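Local coordinates for insecticidal crystal protein Cry7Cal (PDB 5ZI1) that acts as an insecticidal toxin against locusts and, like other delta endotoxins, probably binds receptors and damages membranes of the insect gut, at residues 140-143 and 144-148; 220-223 and 224-228; 263-266 and 267-270; 397-400 and 401-404. All coordinates share one frame; numbering follows the deposited sequence.

Interaction 1: residues 140-143 and 144-148; sequences LLTV and YAQAA
Tyr144 closes the first turn of helix 141-165 by giving its backbone N to Leu140 O, 3.0 Å away, so the carbonyl just ahead of the helix is already drawn into its ladder. Its CB sits 3.3 Å from Leu141 O. From there CG runs anti to the backbone N (chi1 -179°), which carries the ring off this turn to meet the ring of His189 on helix 169-202. Ala145 follows with a bond from its N to Leu141 O of 2.8 Å, nearly straight at 174°, while its methyl group faces Cys190 and Val226 of two other helices. Gln146 N reaches Thr142 O at 2.9 Å, and the side chain stays close to the same acceptor: CG is 3.2 Å from Thr142 O and 4.1 Å from Thr142 CG2, the two side chains lying alongside and pointing the same way. A bend at chi2 (-77°) then turns the amide off this line, and NE2 makes a weak hydrogen bond to Met225 O on helix 208-227. Ala147 N completes the series on Val143 O at 3.0 Å. Neighbours from helices 54-67, 169-202 and 208-227 fit the central helix expected in the delta-endotoxin helical bundle. Four successive i to i+4 bonds satisfy buried peptide groups at the start of this helix, while the side-chain amide of Gln146 has its weak bond to Met225 O.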
# COMPACT_ATOMS: atom_id res chain seq x y z
N LEU A 140 3.70 -19.76 -0.79
CA LEU A 140 4.65 -19.30 -1.79
C LEU A 140 4.32 -17.93 -2.36
O LEU A 140 5.00 -17.49 -3.29
CB LEU A 140 4.71 -20.29 -2.97
CG LEU A 140 5.39 -21.63 -2.76
CD1 LEU A 140 5.25 -22.52 -4.01
CD2 LEU A 140 6.83 -21.40 -2.39
N LEU A 141 3.29 -17.25 -1.84
CA LEU A 141 2.75 -16.09 -2.54
C LEU A 141 3.78 -14.96 -2.67
O LEU A 141 3.92 -14.37 -3.74
CB LEU A 141 1.49 -15.60 -1.84
CG LEU A 141 0.75 -14.47 -2.56
CD1 LEU A 141 0.51 -14.83 -4.06
CD2 LEU A 141 -0.55 -14.19 -1.84
N THR A 142 4.52 -14.67 -1.59
CA THR A 142 5.47 -13.55 -1.67
C THR A 142 6.61 -13.86 -2.63
O THR A 142 7.04 -12.99 -3.40
CB THR A 142 6.03 -13.21 -0.27
OG1 THR A 142 4.98 -12.69 0.54
CG2 THR A 142 7.09 -12.16 -0.38
N VAL A 143 7.09 -15.10 -2.63
CA VAL A 143 8.06 -15.52 -3.65
C VAL A 143 7.49 -15.27 -5.04
O VAL A 143 8.18 -14.76 -5.93
CB VAL A 143 8.45 -17.00 -3.45
CG1 VAL A 143 9.34 -17.48 -4.61
CG2 VAL A 143 9.16 -17.19 -2.10
N TYR A 144 6.23 -15.63 -5.24
CA TYR A 144 5.61 -15.46 -6.56
C TYR A 144 5.53 -13.99 -6.93
O TYR A 144 6.01 -13.58 -8.00
CB TYR A 144 4.23 -16.10 -6.54
CG TYR A 144 3.48 -16.01 -7.84
CD1 TYR A 144 2.71 -14.91 -8.15
CD2 TYR A 144 3.52 -17.06 -8.76
CE1 TYR A 144 2.02 -14.82 -9.34
CE2 TYR A 144 2.83 -16.99 -9.95
CZ TYR A 144 2.08 -15.87 -10.23
OH TYR A 144 1.38 -15.80 -11.41
N ALA A 145 4.97 -13.17 -6.05
CA ALA A 145 4.85 -11.74 -6.30
C ALA A 145 6.19 -11.11 -6.64
O ALA A 145 6.30 -10.38 -7.63
CB ALA A 145 4.22 -11.05 -5.09
N GLN A 146 7.23 -11.41 -5.85
CA GLN A 146 8.50 -10.72 -6.06
C GLN A 146 9.18 -11.16 -7.35
O GLN A 146 9.79 -10.34 -8.05
CB GLN A 146 9.42 -10.95 -4.86
CG GLN A 146 8.89 -10.39 -3.57
CD GLN A 146 9.05 -8.88 -3.45
OE1 GLN A 146 9.89 -8.27 -4.11
NE2 GLN A 146 8.24 -8.26 -2.59
N ALA A 147 9.10 -12.45 -7.68
CA ALA A 147 9.65 -12.92 -8.94
C ALA A 147 8.81 -12.43 -10.11
O ALA A 147 9.34 -12.02 -11.15
CB ALA A 147 9.72 -14.45 -8.95
N ALA A 148 7.49 -12.47 -9.95
CA ALA A 148 6.61 -11.88 -10.94
C ALA A 148 7.04 -10.46 -11.24
O ALA A 148 7.16 -10.05 -12.41
CB ALA A 148 5.16 -11.90 -10.43

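Interaction 2: residues 220-223 and 224-228; sequences REMT and IMVLD
A wide pi-type turn near the end of helix 208-227, in the helical N-terminal domain, is built round Met222 O, which accepts from both Val226 N at 2.7 Å and Leu227 N at 3.0 Å. The two donors approach differently: Leu227 N lies in the carbonyl plane, Val226 N 37° out of it. One residue later the i to i+5 pattern continues, with Asp228 N bonded to Thr223 O at 2.8 Å, whereas Met225 N still follows the alpha pattern to Glu221 O. Met225 and Glu221 run side by side, and a bend at chi3 (-88°) folds Met225 CE back to 3.7 Å from Glu221 CB and 3.8 Å from Met222 SD. Met222, bent at chi2 and chi3, lays its own CE on Val226 CG2 at 3.6 Å; Thr142 and Val63 of neighbouring helices touch this methionine. On another side of the turn Leu227 CD1 approaches Thr223 OG1 at 3.7 Å, a hydroxyl hydrogen-bonded to Arg219 O. The Asp228 carboxylate comes close to the same residue, with CG only 3.0 Å from Thr223 O. Carboxylate and carbonyl oxygens are all acceptors and make no bond with each other; the salt bridge from Asp228 OD2 to Arg251 probably helps the carboxylate stay there. Doubling up on one carbonyl thus lets the helix widen without losing backbone bonds, while sulfur and methyl groups fill its buried side.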
# COMPACT_ATOMS: atom_id res chain seq x y z
N ARG A 220 -1.69 -6.94 7.00
CA ARG A 220 -0.68 -5.88 7.10
C ARG A 220 0.60 -6.28 6.40
O ARG A 220 1.11 -5.55 5.55
CB ARG A 220 -0.39 -5.56 8.56
CG ARG A 220 0.66 -4.49 8.70
CD ARG A 220 0.89 -4.11 10.16
NE ARG A 220 1.68 -5.12 10.86
CZ ARG A 220 1.18 -5.98 11.74
NH1 ARG A 220 -0.11 -5.95 12.05
NH2 ARG A 220 1.98 -6.87 12.31
N GLU A 221 1.13 -7.46 6.72
CA GLU A 221 2.40 -7.88 6.14
C GLU A 221 2.29 -8.17 4.64
O GLU A 221 3.19 -7.81 3.87
CB GLU A 221 2.95 -9.09 6.89
CG GLU A 221 3.36 -8.75 8.37
CD GLU A 221 4.23 -9.83 8.97
OE1 GLU A 221 4.64 -10.74 8.22
OE2 GLU A 221 4.51 -9.79 10.20
N MET A 222 1.19 -8.81 4.19
CA MET A 222 1.06 -9.16 2.77
C MET A 222 0.71 -7.96 1.90
O MET A 222 0.98 -7.99 0.69
CB MET A 222 0.02 -10.26 2.56
CG MET A 222 0.36 -11.52 3.30
SD MET A 222 1.95 -12.19 2.77
CE MET A 222 1.45 -12.90 1.18
N THR A 223 0.10 -6.93 2.49
CA THR A 223 0.02 -5.65 1.81
C THR A 223 1.41 -5.15 1.44
O THR A 223 1.66 -4.77 0.29
CB THR A 223 -0.71 -4.65 2.72
OG1 THR A 223 -2.07 -5.10 2.89
CG2 THR A 223 -0.71 -3.24 2.13
N ILE A 224 2.33 -5.21 2.41
CA ILE A 224 3.71 -4.77 2.20
C ILE A 224 4.46 -5.73 1.29
O ILE A 224 5.24 -5.31 0.43
CB ILE A 224 4.43 -4.64 3.56
CG1 ILE A 224 3.81 -3.52 4.40
CG2 ILE A 224 5.93 -4.44 3.36
CD1 ILE A 224 4.45 -3.39 5.77
N MET A 225 4.30 -7.03 1.50
CA MET A 225 5.08 -7.99 0.72
C MET A 225 4.53 -8.17 -0.69
O MET A 225 5.31 -8.31 -1.64
CB MET A 225 5.14 -9.34 1.43
CG MET A 225 6.17 -9.39 2.56
SD MET A 225 6.38 -11.05 3.25
CE MET A 225 5.09 -11.02 4.50
N VAL A 226 3.20 -8.15 -0.86
CA VAL A 226 2.62 -8.48 -2.15
C VAL A 226 1.83 -7.34 -2.78
O VAL A 226 2.15 -6.92 -3.89
CB VAL A 226 1.76 -9.75 -2.04
CG1 VAL A 226 1.10 -10.06 -3.41
CG2 VAL A 226 2.62 -10.89 -1.57
N LEU A 227 0.80 -6.83 -2.09
CA LEU A 227 -0.14 -5.93 -2.76
C LEU A 227 0.54 -4.65 -3.24
O LEU A 227 0.22 -4.13 -4.33
CB LEU A 227 -1.30 -5.56 -1.84
CG LEU A 227 -2.11 -6.69 -1.23
CD1 LEU A 227 -3.34 -6.11 -0.49
CD2 LEU A 227 -2.50 -7.70 -2.32
N ASP A 228 1.48 -4.12 -2.45
CA ASP A 228 2.16 -2.88 -2.81
C ASP A 228 2.97 -3.03 -4.09
O ASP A 228 3.34 -2.02 -4.70
CB ASP A 228 3.06 -2.41 -1.66
CG ASP A 228 2.27 -1.88 -0.46
OD1 ASP A 228 1.05 -1.60 -0.61
OD2 ASP A 228 2.85 -1.71 0.64

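Interaction 3: residues 263-266 and 267-270; sequences INET and KYPD
Asn264 and Asp270 cross at the open end of a tight loop, their amide and carboxylate planes turned 71° apart. That tilt goes with a weak hydrogen bond from Asn264 ND2 to Asp270 OD2, 3.3 Å long, and two waters bridge the two limbs of the loop. One water accepts hydrogen bonds from both Asn264 ND2 and Asp270 N; the second accepts from Asn264 N and donates to Tyr268 O, at 2.6 Å, and to Asp270 OD1. The chain reverses through Thr266 and Lys267, whose backbone angles approximate a type I beta turn, and Tyr268 N makes a weak bond to Glu265 O. This turn belongs to the loop between strand 252-254 and helix 279-286, within the middle delta-endotoxin family region. Ile263, Glu265 and Lys267 gather round Tyr268. Ile263 passes obliquely, CG2 to Tyr268 CB 3.8 Å. With CG anti to the carbonyl carbon (chi1 -55°), the ring is laid beside the Glu265 carboxylate, whose plane is 59° from its own, with OE1 at the edge, 3.8 Å from Tyr268 CD2. Over one face, Lys267 CG stands 4.1 Å above the ring centre. Tyr268 OH hydrogen-bonds to Asp310 OD2, and Asp270 OD1 takes the N-H of Gly262.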
# COMPACT_ATOMS: atom_id res chain seq x y z
N ILE A 263 1.80 -12.52 29.33
CA ILE A 263 2.01 -12.72 30.77
C ILE A 263 1.43 -14.06 31.23
O ILE A 263 2.09 -14.82 31.94
CB ILE A 263 1.40 -11.54 31.57
CG1 ILE A 263 1.84 -10.19 31.01
CG2 ILE A 263 1.81 -11.63 33.04
CD1 ILE A 263 3.33 -10.03 30.93
N ASN A 264 0.20 -14.34 30.81
CA ASN A 264 -0.50 -15.61 31.03
C ASN A 264 -0.47 -16.01 32.51
O ASN A 264 0.15 -16.99 32.92
CB ASN A 264 0.05 -16.68 30.09
CG ASN A 264 -0.01 -16.24 28.62
OD1 ASN A 264 1.01 -15.85 28.04
ND2 ASN A 264 -1.22 -16.26 28.03
N GLU A 265 -1.16 -15.18 33.28
CA GLU A 265 -1.55 -15.45 34.66
C GLU A 265 -3.01 -15.07 34.78
O GLU A 265 -3.50 -14.19 34.06
CB GLU A 265 -0.68 -14.66 35.67
CG GLU A 265 0.77 -15.11 35.67
CD GLU A 265 1.69 -14.19 36.43
OE1 GLU A 265 1.19 -13.29 37.14
OE2 GLU A 265 2.92 -14.37 36.32
N THR A 266 -3.73 -15.74 35.68
CA THR A 266 -5.18 -15.55 35.73
C THR A 266 -5.55 -14.09 35.94
O THR A 266 -6.61 -13.65 35.50
CB THR A 266 -5.81 -16.41 36.82
OG1 THR A 266 -5.70 -15.74 38.08
CG2 THR A 266 -5.12 -17.76 36.90
N LYS A 267 -4.68 -13.31 36.59
CA LYS A 267 -4.99 -11.90 36.83
C LYS A 267 -4.59 -11.02 35.65
O LYS A 267 -5.23 -9.99 35.40
CB LYS A 267 -4.28 -11.43 38.10
CG LYS A 267 -4.68 -10.07 38.56
CD LYS A 267 -4.53 -9.95 40.08
CE LYS A 267 -4.04 -8.57 40.45
NZ LYS A 267 -3.67 -8.45 41.92
N TYR A 268 -3.56 -11.41 34.92
CA TYR A 268 -3.08 -10.64 33.77
C TYR A 268 -3.24 -11.47 32.49
O TYR A 268 -2.25 -11.84 31.85
CB TYR A 268 -1.62 -10.25 34.01
CG TYR A 268 -1.43 -9.49 35.31
CD1 TYR A 268 -1.91 -8.20 35.46
CD2 TYR A 268 -0.76 -10.07 36.40
CE1 TYR A 268 -1.75 -7.51 36.63
CE2 TYR A 268 -0.59 -9.38 37.58
CZ TYR A 268 -1.08 -8.10 37.69
OH TYR A 268 -0.93 -7.39 38.86
N PRO A 269 -4.46 -11.78 32.09
CA PRO A 269 -4.63 -12.63 30.89
C PRO A 269 -4.35 -11.85 29.62
O PRO A 269 -4.27 -10.61 29.61
CB PRO A 269 -6.10 -13.07 30.97
CG PRO A 269 -6.78 -11.93 31.68
CD PRO A 269 -5.75 -11.31 32.62
N ASP A 270 -4.15 -12.60 28.53
CA ASP A 270 -4.18 -12.01 27.20
C ASP A 270 -5.52 -11.33 26.94
O ASP A 270 -6.58 -11.81 27.37
CB ASP A 270 -3.93 -13.07 26.13
CG ASP A 270 -2.51 -13.60 26.14
OD1 ASP A 270 -1.67 -13.04 26.87
OD2 ASP A 270 -2.24 -14.58 25.41
O HOH W 1 -3.93 -15.81 28.74
O HOH W 2 -1.27 -11.87 29.42

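Interaction 4: residues 397-400 and 401-404; sequences NIPS and SKCK
Ile398 reaches across the turn with CG2, which lies 3.7 Å from Lys402 CB, the two side chains running askew. The same isoleucine meets Cys403 through CB, 3.9 Å from SG. Here the thiol lies anti to its carbonyl carbon (chi1 -57°), on the side where Ile398 sits. Between these, Pro399 faces Lys402: its CB is 4.1 Å from Lys402 CG, and its carbonyl O lies 3.4 Å from Lys402 CB. Two backbone bonds draw the chain tight enough for this, Lys402 N to Pro399 O at 2.8 Å and Cys403 N to Ser400 O at 3.1 Å. Both link i to i+3, as in a short 3-10 turn. The turn carries the loop from strand 387-393 into strand 404-407, an outer strand of a four-stranded antiparallel sheet in the middle family region. Further out, Cys403 and Ile398 press on Ala362 of the neighbouring strand 352-365, Cys403 also on Ile360. Lys402 NZ is salt-bridged to Glu265 OE2, and Tyr268 packs on both Ile398 and Lys402. Ahead of the turn, Asn397 is held by backbone and side-chain bonds to Arg311; after it, Lys404 pairs with the backbone of Ala361.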
# COMPACT_ATOMS: atom_id res chain seq x y z
N ASN A 397 0.59 1.22 38.89
CA ASN A 397 1.48 0.56 39.83
C ASN A 397 1.52 -0.94 39.60
O ASN A 397 1.92 -1.69 40.51
CB ASN A 397 1.09 0.89 41.28
CG ASN A 397 -0.25 0.28 41.70
OD1 ASN A 397 -0.84 -0.58 41.01
ND2 ASN A 397 -0.73 0.71 42.86
N ILE A 398 1.09 -1.40 38.43
CA ILE A 398 1.27 -2.82 38.09
C ILE A 398 2.75 -3.09 37.88
O ILE A 398 3.42 -2.29 37.20
CB ILE A 398 0.46 -3.19 36.85
CG1 ILE A 398 -1.01 -2.83 37.02
CG2 ILE A 398 0.54 -4.68 36.58
CD1 ILE A 398 -1.74 -2.68 35.71
N PRO A 399 3.31 -4.15 38.45
CA PRO A 399 4.73 -4.45 38.23
C PRO A 399 5.04 -4.52 36.74
O PRO A 399 4.25 -5.04 35.95
CB PRO A 399 4.93 -5.80 38.92
CG PRO A 399 3.83 -5.91 39.91
CD PRO A 399 2.67 -5.13 39.35
N SER A 400 6.22 -3.99 36.38
CA SER A 400 6.59 -3.84 34.98
C SER A 400 6.59 -5.17 34.25
O SER A 400 6.27 -5.22 33.06
CB SER A 400 7.96 -3.19 34.88
OG SER A 400 7.89 -1.89 35.42
N SER A 401 6.95 -6.25 34.94
CA SER A 401 6.98 -7.57 34.33
C SER A 401 5.58 -8.12 34.08
O SER A 401 5.45 -9.18 33.45
CB SER A 401 7.76 -8.55 35.20
OG SER A 401 7.03 -8.91 36.36
N LYS A 402 4.54 -7.44 34.55
CA LYS A 402 3.16 -7.81 34.25
C LYS A 402 2.55 -6.92 33.18
O LYS A 402 1.34 -7.00 32.94
CB LYS A 402 2.31 -7.75 35.52
CG LYS A 402 2.88 -8.56 36.70
CD LYS A 402 3.12 -10.03 36.36
CE LYS A 402 3.38 -10.85 37.63
NZ LYS A 402 4.49 -11.84 37.45
N CYS A 403 3.35 -6.06 32.56
CA CYS A 403 2.90 -5.16 31.51
C CYS A 403 3.62 -5.53 30.22
O CYS A 403 4.59 -6.28 30.22
CB CYS A 403 3.18 -3.69 31.89
SG CYS A 403 2.41 -3.22 33.46
N LYS A 404 3.12 -4.99 29.11
CA LYS A 404 3.75 -5.22 27.82
C LYS A 404 4.05 -3.87 27.20
O LYS A 404 3.15 -3.05 27.00
CB LYS A 404 2.86 -6.06 26.90
CG LYS A 404 3.46 -6.21 25.52
CD LYS A 404 2.60 -7.05 24.63
CE LYS A 404 3.30 -7.32 23.31
NZ LYS A 404 3.21 -6.15 22.38

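The four contacts follow one another along the chain and form two touching pairs. Interactions 1 and 2, with centres 11 Å apart, lie on helices 141-165 and 208-227 of the N-terminal helical domain; Thr142 and Gln146 meet Met222, Met225 and Val226 between them. Interactions 3 and 4, also 11 Å apart between centres, belong to the middle family region, where a salt bridge from Lys402 NZ to Glu265 OE2 (3.2 Å) helps join two loops. The pairs stand apart, centres 32 to 41 Å from each other, though nearest atoms of interactions 2 and 4 are about 10 Å distant. Helix-to-helix contacts thus bind the bundle, while loop-to-loop contacts tie surface turns together about 35 Å from the chain's centre.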